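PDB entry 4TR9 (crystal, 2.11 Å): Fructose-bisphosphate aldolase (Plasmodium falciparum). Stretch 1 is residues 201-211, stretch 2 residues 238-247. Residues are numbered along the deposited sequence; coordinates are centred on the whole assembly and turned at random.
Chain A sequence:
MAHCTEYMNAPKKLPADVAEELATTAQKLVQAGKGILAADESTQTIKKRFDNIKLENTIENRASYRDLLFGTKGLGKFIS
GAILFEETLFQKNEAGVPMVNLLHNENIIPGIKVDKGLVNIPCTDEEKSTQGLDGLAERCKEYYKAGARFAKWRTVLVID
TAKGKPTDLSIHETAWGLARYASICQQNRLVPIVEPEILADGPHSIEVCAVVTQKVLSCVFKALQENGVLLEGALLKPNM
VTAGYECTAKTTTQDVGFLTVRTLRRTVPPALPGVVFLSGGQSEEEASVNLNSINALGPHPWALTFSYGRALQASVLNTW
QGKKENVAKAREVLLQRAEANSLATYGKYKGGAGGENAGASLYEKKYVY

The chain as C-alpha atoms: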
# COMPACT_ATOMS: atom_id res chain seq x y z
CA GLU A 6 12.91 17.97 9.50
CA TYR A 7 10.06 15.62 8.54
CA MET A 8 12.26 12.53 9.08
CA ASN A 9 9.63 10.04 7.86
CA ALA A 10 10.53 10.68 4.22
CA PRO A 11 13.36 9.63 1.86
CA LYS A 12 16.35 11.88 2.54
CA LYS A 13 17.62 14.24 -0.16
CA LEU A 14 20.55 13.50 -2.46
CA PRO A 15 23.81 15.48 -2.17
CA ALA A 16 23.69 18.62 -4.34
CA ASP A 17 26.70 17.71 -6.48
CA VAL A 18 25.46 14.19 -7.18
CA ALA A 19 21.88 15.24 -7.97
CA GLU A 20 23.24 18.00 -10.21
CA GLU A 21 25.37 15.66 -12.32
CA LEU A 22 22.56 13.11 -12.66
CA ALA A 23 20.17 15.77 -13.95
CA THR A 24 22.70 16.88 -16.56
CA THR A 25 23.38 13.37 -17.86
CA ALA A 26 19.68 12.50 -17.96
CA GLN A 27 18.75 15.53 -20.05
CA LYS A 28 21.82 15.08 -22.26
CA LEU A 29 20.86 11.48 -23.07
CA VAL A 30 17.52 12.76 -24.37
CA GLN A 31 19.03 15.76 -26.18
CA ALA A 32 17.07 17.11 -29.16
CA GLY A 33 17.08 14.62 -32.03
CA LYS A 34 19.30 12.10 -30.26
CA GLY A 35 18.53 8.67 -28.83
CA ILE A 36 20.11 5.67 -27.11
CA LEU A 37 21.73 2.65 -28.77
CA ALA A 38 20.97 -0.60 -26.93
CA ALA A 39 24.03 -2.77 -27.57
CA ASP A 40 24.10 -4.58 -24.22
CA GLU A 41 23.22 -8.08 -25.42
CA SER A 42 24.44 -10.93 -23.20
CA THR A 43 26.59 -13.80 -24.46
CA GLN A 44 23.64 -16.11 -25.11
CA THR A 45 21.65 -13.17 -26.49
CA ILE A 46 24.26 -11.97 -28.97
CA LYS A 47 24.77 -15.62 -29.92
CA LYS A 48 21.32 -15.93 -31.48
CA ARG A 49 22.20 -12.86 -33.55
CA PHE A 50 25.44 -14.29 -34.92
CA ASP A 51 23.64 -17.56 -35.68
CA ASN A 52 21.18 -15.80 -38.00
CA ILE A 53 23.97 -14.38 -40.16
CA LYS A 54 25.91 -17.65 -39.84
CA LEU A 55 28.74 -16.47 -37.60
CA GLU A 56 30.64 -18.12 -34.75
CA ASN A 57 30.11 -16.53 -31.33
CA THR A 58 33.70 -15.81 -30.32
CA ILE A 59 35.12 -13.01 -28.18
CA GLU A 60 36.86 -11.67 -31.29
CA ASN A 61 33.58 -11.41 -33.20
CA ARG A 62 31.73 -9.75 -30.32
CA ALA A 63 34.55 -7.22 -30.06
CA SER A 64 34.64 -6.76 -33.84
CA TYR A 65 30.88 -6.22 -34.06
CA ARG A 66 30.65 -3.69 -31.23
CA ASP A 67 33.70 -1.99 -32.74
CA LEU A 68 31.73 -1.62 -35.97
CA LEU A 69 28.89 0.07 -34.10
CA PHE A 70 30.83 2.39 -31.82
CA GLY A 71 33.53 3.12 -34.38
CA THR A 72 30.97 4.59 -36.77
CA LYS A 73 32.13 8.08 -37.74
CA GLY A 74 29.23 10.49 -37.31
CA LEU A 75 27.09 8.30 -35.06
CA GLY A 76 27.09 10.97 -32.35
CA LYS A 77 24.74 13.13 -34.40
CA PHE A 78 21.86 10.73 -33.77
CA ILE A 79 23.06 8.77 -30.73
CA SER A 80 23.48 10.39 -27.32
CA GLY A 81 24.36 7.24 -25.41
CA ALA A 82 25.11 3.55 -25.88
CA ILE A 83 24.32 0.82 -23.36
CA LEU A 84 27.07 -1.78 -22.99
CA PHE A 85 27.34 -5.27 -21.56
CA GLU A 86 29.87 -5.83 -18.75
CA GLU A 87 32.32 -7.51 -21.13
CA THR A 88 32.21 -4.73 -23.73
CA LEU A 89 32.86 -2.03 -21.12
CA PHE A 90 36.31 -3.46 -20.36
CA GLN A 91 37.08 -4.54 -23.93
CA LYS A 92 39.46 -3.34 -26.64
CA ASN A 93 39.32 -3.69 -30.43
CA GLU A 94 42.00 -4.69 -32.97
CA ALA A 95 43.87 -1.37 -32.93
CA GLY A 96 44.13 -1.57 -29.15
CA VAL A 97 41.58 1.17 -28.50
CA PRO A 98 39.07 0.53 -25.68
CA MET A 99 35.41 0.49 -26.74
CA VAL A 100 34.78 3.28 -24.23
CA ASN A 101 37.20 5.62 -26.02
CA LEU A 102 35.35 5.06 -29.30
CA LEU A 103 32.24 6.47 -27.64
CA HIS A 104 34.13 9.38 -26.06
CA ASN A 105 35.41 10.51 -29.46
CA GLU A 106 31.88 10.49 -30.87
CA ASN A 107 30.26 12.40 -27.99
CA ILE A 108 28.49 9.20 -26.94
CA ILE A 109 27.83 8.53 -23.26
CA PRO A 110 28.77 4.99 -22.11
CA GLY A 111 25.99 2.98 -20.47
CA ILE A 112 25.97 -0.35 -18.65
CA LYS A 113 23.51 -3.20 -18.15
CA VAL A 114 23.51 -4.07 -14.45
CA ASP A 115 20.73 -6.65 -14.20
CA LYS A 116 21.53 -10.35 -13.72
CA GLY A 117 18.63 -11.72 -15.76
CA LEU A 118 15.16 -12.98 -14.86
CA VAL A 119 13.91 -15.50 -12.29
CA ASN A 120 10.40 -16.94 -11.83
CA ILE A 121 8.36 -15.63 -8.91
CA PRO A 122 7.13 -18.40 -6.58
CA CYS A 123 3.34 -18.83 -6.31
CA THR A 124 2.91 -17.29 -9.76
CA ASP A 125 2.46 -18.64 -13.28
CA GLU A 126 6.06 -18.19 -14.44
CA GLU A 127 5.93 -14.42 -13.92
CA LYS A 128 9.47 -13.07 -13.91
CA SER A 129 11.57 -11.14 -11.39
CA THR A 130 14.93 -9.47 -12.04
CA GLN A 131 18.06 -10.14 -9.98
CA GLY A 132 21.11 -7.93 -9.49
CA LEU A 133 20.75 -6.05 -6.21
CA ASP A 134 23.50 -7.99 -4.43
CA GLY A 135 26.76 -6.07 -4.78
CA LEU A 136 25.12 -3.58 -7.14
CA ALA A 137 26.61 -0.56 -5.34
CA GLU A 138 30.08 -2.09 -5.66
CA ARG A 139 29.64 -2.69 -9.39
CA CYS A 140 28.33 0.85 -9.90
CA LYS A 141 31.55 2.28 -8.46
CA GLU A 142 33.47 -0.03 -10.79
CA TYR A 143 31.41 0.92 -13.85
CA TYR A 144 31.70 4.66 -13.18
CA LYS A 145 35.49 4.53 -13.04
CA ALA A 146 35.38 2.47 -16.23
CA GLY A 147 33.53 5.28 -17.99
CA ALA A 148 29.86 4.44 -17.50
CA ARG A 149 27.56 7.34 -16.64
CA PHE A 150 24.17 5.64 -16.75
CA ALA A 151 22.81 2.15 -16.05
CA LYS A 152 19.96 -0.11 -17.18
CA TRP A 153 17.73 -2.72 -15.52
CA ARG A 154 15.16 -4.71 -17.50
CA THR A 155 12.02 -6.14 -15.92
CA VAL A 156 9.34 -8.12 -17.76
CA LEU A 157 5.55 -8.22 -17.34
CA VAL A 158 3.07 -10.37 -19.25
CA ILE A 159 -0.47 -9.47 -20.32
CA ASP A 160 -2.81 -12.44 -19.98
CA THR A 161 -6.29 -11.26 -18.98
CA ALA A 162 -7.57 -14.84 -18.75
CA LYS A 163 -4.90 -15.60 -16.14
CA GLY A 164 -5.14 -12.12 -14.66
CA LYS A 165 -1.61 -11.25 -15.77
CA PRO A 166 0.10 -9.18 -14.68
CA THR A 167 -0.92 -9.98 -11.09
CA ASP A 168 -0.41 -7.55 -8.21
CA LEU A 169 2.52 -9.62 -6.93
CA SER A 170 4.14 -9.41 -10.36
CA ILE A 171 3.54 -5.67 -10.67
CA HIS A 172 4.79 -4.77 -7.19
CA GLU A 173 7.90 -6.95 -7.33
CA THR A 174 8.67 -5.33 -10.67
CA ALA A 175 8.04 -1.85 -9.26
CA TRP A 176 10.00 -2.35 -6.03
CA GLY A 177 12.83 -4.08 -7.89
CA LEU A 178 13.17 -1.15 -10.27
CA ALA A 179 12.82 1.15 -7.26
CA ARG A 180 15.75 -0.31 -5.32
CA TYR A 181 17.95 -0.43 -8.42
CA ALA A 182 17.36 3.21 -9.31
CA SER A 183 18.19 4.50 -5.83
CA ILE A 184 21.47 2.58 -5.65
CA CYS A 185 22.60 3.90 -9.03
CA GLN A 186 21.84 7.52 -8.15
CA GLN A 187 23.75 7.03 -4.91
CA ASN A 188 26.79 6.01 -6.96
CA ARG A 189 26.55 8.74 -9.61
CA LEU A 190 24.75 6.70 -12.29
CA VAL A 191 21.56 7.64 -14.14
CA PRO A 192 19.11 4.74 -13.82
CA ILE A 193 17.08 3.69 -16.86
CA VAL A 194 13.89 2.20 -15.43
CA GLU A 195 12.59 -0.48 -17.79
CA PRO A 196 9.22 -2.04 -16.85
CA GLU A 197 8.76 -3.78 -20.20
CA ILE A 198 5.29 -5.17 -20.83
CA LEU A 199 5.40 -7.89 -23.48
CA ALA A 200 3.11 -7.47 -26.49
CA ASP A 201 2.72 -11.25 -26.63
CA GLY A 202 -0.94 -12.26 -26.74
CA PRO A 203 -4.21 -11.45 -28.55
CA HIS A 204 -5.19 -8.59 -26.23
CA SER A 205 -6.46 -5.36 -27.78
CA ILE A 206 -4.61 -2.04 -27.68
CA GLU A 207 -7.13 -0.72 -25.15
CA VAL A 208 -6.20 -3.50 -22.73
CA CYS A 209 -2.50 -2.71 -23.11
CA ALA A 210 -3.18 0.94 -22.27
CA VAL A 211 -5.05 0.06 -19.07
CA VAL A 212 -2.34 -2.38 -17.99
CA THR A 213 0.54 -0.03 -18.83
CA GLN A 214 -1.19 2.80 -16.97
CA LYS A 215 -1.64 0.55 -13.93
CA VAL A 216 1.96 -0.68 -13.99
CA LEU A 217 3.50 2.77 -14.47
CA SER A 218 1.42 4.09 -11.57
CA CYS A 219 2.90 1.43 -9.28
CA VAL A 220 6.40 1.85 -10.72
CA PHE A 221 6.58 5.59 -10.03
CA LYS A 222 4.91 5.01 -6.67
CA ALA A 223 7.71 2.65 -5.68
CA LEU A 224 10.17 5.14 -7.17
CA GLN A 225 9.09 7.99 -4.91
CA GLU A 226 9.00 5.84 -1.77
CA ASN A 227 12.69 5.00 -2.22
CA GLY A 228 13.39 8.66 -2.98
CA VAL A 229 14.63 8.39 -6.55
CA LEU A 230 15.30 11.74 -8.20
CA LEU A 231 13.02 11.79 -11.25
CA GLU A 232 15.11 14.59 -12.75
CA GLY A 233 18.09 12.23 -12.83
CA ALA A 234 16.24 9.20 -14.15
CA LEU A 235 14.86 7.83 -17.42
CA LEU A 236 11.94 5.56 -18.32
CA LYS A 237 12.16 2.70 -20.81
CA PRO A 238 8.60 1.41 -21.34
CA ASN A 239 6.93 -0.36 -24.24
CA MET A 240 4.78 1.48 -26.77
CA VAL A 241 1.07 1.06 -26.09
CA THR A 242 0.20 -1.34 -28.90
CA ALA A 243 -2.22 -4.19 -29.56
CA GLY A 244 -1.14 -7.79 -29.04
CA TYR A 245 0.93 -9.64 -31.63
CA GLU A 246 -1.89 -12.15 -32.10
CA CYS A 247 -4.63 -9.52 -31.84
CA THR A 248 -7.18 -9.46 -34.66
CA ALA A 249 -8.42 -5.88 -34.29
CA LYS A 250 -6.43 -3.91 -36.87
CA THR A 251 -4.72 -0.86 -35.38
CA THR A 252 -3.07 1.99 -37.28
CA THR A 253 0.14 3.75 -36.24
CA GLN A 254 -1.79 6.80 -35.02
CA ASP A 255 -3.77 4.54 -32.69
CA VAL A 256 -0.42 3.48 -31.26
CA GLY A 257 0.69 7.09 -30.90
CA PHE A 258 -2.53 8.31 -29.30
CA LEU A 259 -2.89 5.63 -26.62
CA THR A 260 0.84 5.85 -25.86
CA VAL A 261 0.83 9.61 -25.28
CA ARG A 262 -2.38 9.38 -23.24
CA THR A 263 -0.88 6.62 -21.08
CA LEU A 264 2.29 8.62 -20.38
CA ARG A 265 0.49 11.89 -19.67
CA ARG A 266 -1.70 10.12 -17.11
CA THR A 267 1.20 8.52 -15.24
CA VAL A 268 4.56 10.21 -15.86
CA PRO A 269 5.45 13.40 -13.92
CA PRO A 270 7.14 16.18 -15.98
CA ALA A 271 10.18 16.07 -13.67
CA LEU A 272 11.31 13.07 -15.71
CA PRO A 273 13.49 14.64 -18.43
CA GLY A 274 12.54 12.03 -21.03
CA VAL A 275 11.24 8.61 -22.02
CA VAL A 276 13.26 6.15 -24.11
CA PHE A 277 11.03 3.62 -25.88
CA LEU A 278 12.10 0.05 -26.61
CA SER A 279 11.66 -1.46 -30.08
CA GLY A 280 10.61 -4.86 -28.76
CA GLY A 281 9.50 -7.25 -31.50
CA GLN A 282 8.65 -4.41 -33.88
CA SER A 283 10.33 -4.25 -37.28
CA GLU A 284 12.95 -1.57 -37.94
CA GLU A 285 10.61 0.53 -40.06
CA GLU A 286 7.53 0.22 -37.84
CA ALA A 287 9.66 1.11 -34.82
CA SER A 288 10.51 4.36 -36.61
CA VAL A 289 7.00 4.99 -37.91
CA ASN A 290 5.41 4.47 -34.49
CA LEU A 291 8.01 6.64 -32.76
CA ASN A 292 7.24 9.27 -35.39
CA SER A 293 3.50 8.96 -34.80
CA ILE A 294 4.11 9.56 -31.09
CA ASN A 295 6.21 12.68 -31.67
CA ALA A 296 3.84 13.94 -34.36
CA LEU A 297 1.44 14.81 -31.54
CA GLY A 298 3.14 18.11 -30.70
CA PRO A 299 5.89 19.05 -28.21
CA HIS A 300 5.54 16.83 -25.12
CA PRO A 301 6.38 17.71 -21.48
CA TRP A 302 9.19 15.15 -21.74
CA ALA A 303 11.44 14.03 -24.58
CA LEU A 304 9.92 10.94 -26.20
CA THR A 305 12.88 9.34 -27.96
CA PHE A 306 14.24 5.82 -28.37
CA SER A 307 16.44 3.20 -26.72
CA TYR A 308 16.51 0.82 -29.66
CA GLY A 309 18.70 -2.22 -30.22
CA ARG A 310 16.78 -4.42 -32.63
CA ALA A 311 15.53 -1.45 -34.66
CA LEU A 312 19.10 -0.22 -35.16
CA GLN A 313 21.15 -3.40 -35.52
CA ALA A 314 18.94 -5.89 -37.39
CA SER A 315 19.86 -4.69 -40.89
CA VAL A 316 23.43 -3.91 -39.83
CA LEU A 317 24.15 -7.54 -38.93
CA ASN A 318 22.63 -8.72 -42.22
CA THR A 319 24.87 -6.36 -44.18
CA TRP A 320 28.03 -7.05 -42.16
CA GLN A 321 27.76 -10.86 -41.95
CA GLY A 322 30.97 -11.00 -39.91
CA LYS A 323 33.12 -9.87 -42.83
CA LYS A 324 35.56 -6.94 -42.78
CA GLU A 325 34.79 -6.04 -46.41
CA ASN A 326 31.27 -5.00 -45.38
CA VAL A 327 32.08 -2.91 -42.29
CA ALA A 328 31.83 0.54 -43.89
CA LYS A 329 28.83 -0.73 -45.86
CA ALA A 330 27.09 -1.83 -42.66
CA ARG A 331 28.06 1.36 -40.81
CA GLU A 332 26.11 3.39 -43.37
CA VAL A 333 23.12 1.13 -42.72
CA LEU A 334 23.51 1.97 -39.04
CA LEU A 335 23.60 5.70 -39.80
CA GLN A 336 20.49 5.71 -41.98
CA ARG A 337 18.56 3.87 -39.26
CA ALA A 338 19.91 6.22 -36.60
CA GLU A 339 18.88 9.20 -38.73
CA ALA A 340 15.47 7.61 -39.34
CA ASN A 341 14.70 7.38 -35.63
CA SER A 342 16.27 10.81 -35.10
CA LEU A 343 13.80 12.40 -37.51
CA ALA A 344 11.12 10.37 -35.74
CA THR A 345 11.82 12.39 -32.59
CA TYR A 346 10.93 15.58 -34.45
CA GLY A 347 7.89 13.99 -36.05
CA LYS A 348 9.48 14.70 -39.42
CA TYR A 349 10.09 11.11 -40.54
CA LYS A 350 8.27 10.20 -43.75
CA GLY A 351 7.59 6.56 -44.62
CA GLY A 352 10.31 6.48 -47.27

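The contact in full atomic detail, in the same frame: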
# COMPACT_ATOMS: atom_id res chain seq x y z
N ASP A 201 3.14 -9.89 -26.33
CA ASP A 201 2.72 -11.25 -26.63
C ASP A 201 1.29 -11.50 -26.16
O ASP A 201 0.95 -11.24 -25.00
CB ASP A 201 3.67 -12.26 -25.98
CG ASP A 201 5.10 -12.10 -26.47
OD1 ASP A 201 5.30 -11.77 -27.65
OD2 ASP A 201 6.03 -12.30 -25.65
N GLY A 202 0.45 -12.00 -27.06
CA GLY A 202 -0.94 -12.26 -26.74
C GLY A 202 -1.88 -11.66 -27.77
O GLY A 202 -1.45 -10.94 -28.67
N PRO A 203 -3.18 -11.95 -27.64
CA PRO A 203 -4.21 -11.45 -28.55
C PRO A 203 -4.99 -10.26 -27.98
O PRO A 203 -6.01 -9.87 -28.55
CB PRO A 203 -5.14 -12.66 -28.72
CG PRO A 203 -4.93 -13.49 -27.45
CD PRO A 203 -3.74 -12.93 -26.69
N HIS A 204 -4.51 -9.70 -26.88
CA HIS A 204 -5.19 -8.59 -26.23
C HIS A 204 -5.23 -7.35 -27.12
O HIS A 204 -4.32 -7.12 -27.91
CB HIS A 204 -4.51 -8.24 -24.90
CG HIS A 204 -3.09 -7.78 -25.05
ND1 HIS A 204 -2.02 -8.64 -25.02
CD2 HIS A 204 -2.58 -6.54 -25.24
CE1 HIS A 204 -0.90 -7.95 -25.17
NE2 HIS A 204 -1.21 -6.68 -25.31
N SER A 205 -6.30 -6.57 -26.99
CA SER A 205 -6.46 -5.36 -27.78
C SER A 205 -5.53 -4.26 -27.29
O SER A 205 -4.88 -4.40 -26.25
CB SER A 205 -7.91 -4.89 -27.75
OG SER A 205 -8.32 -4.57 -26.43
N ILE A 206 -5.49 -3.15 -28.03
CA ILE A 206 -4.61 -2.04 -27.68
C ILE A 206 -5.18 -1.26 -26.50
O ILE A 206 -4.44 -0.58 -25.78
CB ILE A 206 -4.40 -1.10 -28.90
CG1 ILE A 206 -3.29 -0.08 -28.62
CG2 ILE A 206 -5.70 -0.43 -29.30
CD1 ILE A 206 -2.92 0.75 -29.83
N GLU A 207 -6.49 -1.37 -26.29
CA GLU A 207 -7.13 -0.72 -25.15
C GLU A 207 -6.74 -1.40 -23.85
O GLU A 207 -6.56 -0.74 -22.82
CB GLU A 207 -8.66 -0.73 -25.32
CG GLU A 207 -9.18 0.15 -26.44
CD GLU A 207 -9.03 -0.47 -27.82
OE1 GLU A 207 -8.52 -1.61 -27.91
OE2 GLU A 207 -9.41 0.18 -28.81
N VAL A 208 -6.61 -2.72 -23.89
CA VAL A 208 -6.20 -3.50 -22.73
C VAL A 208 -4.76 -3.15 -22.34
O VAL A 208 -4.46 -2.97 -21.16
CB VAL A 208 -6.30 -5.01 -23.00
CG1 VAL A 208 -5.77 -5.80 -21.82
CG2 VAL A 208 -7.74 -5.40 -23.29
N CYS A 209 -3.90 -3.04 -23.34
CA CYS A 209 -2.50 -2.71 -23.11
C CYS A 209 -2.35 -1.34 -22.46
O CYS A 209 -1.47 -1.13 -21.62
CB CYS A 209 -1.71 -2.74 -24.43
SG CYS A 209 0.04 -2.33 -24.26
N ALA A 210 -3.21 -0.40 -22.84
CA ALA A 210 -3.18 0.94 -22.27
C ALA A 210 -3.54 0.91 -20.79
O ALA A 210 -2.87 1.54 -19.97
CB ALA A 210 -4.13 1.86 -23.02
N VAL A 211 -4.59 0.17 -20.45
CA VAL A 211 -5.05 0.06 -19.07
C VAL A 211 -3.99 -0.60 -18.19
O VAL A 211 -3.73 -0.16 -17.07
CB VAL A 211 -6.36 -0.74 -18.98
CG1 VAL A 211 -6.77 -0.92 -17.53
CG2 VAL A 211 -7.46 -0.05 -19.76
N PRO A 238 9.80 2.24 -21.25
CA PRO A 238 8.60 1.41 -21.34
C PRO A 238 8.37 0.91 -22.75
O PRO A 238 9.09 1.28 -23.67
CB PRO A 238 7.50 2.37 -20.91
CG PRO A 238 7.96 3.68 -21.50
CD PRO A 238 9.49 3.66 -21.49
N ASN A 239 7.35 0.07 -22.92
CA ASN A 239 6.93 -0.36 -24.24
C ASN A 239 5.89 0.58 -24.80
O ASN A 239 5.14 1.21 -24.05
CB ASN A 239 6.38 -1.79 -24.19
CG ASN A 239 5.17 -1.91 -23.29
OD1 ASN A 239 5.14 -1.35 -22.19
ND2 ASN A 239 4.15 -2.62 -23.76
N MET A 240 5.83 0.70 -26.12
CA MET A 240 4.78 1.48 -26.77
C MET A 240 3.44 0.81 -26.55
O MET A 240 3.33 -0.42 -26.60
CB MET A 240 5.06 1.64 -28.26
CG MET A 240 6.31 2.45 -28.58
SD MET A 240 6.57 2.60 -30.36
CE MET A 240 8.05 3.61 -30.39
N VAL A 241 2.41 1.61 -26.28
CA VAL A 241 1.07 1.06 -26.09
C VAL A 241 0.52 0.57 -27.43
O VAL A 241 0.01 1.35 -28.23
CB VAL A 241 0.11 2.10 -25.49
CG1 VAL A 241 -1.28 1.51 -25.34
CG2 VAL A 241 0.63 2.58 -24.14
N THR A 242 0.65 -0.73 -27.66
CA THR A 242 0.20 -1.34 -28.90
C THR A 242 -0.71 -2.53 -28.63
O THR A 242 -0.78 -3.03 -27.51
CB THR A 242 1.38 -1.82 -29.76
OG1 THR A 242 2.08 -2.87 -29.09
CG2 THR A 242 2.35 -0.67 -30.04
N ALA A 243 -1.41 -2.99 -29.66
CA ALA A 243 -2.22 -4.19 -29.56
C ALA A 243 -1.32 -5.41 -29.49
O ALA A 243 -0.11 -5.32 -29.75
CB ALA A 243 -3.18 -4.30 -30.74
N GLY A 244 -1.89 -6.55 -29.13
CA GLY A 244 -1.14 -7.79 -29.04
C GLY A 244 -0.65 -8.26 -30.40
O GLY A 244 -1.19 -7.86 -31.43
N TYR A 245 0.37 -9.11 -30.40
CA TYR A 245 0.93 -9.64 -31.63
C TYR A 245 -0.07 -10.56 -32.34
O TYR A 245 -0.09 -10.64 -33.56
CB TYR A 245 2.23 -10.40 -31.36
CG TYR A 245 3.40 -9.51 -31.00
CD1 TYR A 245 3.45 -8.19 -31.43
CD2 TYR A 245 4.45 -9.98 -30.23
CE1 TYR A 245 4.52 -7.37 -31.11
CE2 TYR A 245 5.52 -9.18 -29.89
CZ TYR A 245 5.55 -7.87 -30.34
OH TYR A 245 6.61 -7.06 -30.01
N GLU A 246 -0.90 -11.24 -31.55
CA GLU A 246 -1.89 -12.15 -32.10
C GLU A 246 -3.28 -11.53 -32.12
O GLU A 246 -4.27 -12.21 -32.38
CB GLU A 246 -1.92 -13.47 -31.31
CG GLU A 246 -0.73 -14.39 -31.58
CD GLU A 246 0.55 -13.92 -30.90
OE1 GLU A 246 0.45 -13.22 -29.86
OE2 GLU A 246 1.64 -14.24 -31.40
N CYS A 247 -3.35 -10.23 -31.84
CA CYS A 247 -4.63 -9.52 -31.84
C CYS A 247 -5.20 -9.42 -33.25
O CYS A 247 -4.45 -9.28 -34.22
CB CYS A 247 -4.48 -8.13 -31.23
SG CYS A 247 -6.04 -7.23 -31.04
O HOH W 1 0.53 -4.88 -26.22

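The two stretches pack along their length, from a polar end at Asp201 and Tyr245 to an apolar end at Ala210 and Val241. Together they bury 637 Å².

At the polar end, the turn from Gly244 to Cys247 closes around the carbonyl of Gly202. Gly202 O accepts a hydrogen bond from Glu246 N at 2.9 Å. It also lies 3.2 Å from Gly244 CA, a CA-H...O contact. Glu246 returns toward the same residue: Gly202 N donates to Glu246 OE1 at 3.1 Å. Gly202 has backbone angles that call for glycine.

Gly244 fits here because it has no side chain. A CB would point toward stretch 1 and would lie 2.2 Å from Gly202 O and 3.0 Å from His204 O, both clashes. Without it, the backbone comes in close. Gly244 N donates to His204 O at 2.8 Å, and Gly244 CA sits over the face of the His204 ring, 4.0 Å from the centroid. The CB of His204 points away, but the end of its side chain, with chi1 in p, comes nearer. Water 1 bridges the gap beyond the ring, 2.7 Å from His204 NE2 and donating to Thr242 O at 2.6 Å.

Cys247 fills the space beside the Pro203 and His204 carbonyls. Its CB is 3.5 Å from Pro203 O and 3.5 Å from His204 O, while its SG lies 3.8 Å from Ser205 CA.

Ser205 sits at the N-cap position, right before the helix that starts at Ile206. The extended Ile206 side chain lies along stretch 2. Its CB meets Ala243 CB at 3.9 Å, and its CD1 reaches Val241 O at 3.4 Å. Val241 is the answering bump. Its CG1 lies among Ile206 CG1 at 4.2 Å, Cys209 SG at 4.2 Å and Ala210 CB at 3.7 Å. Cys209 points toward stretch 2, with CB 3.2 Å from Thr242 O.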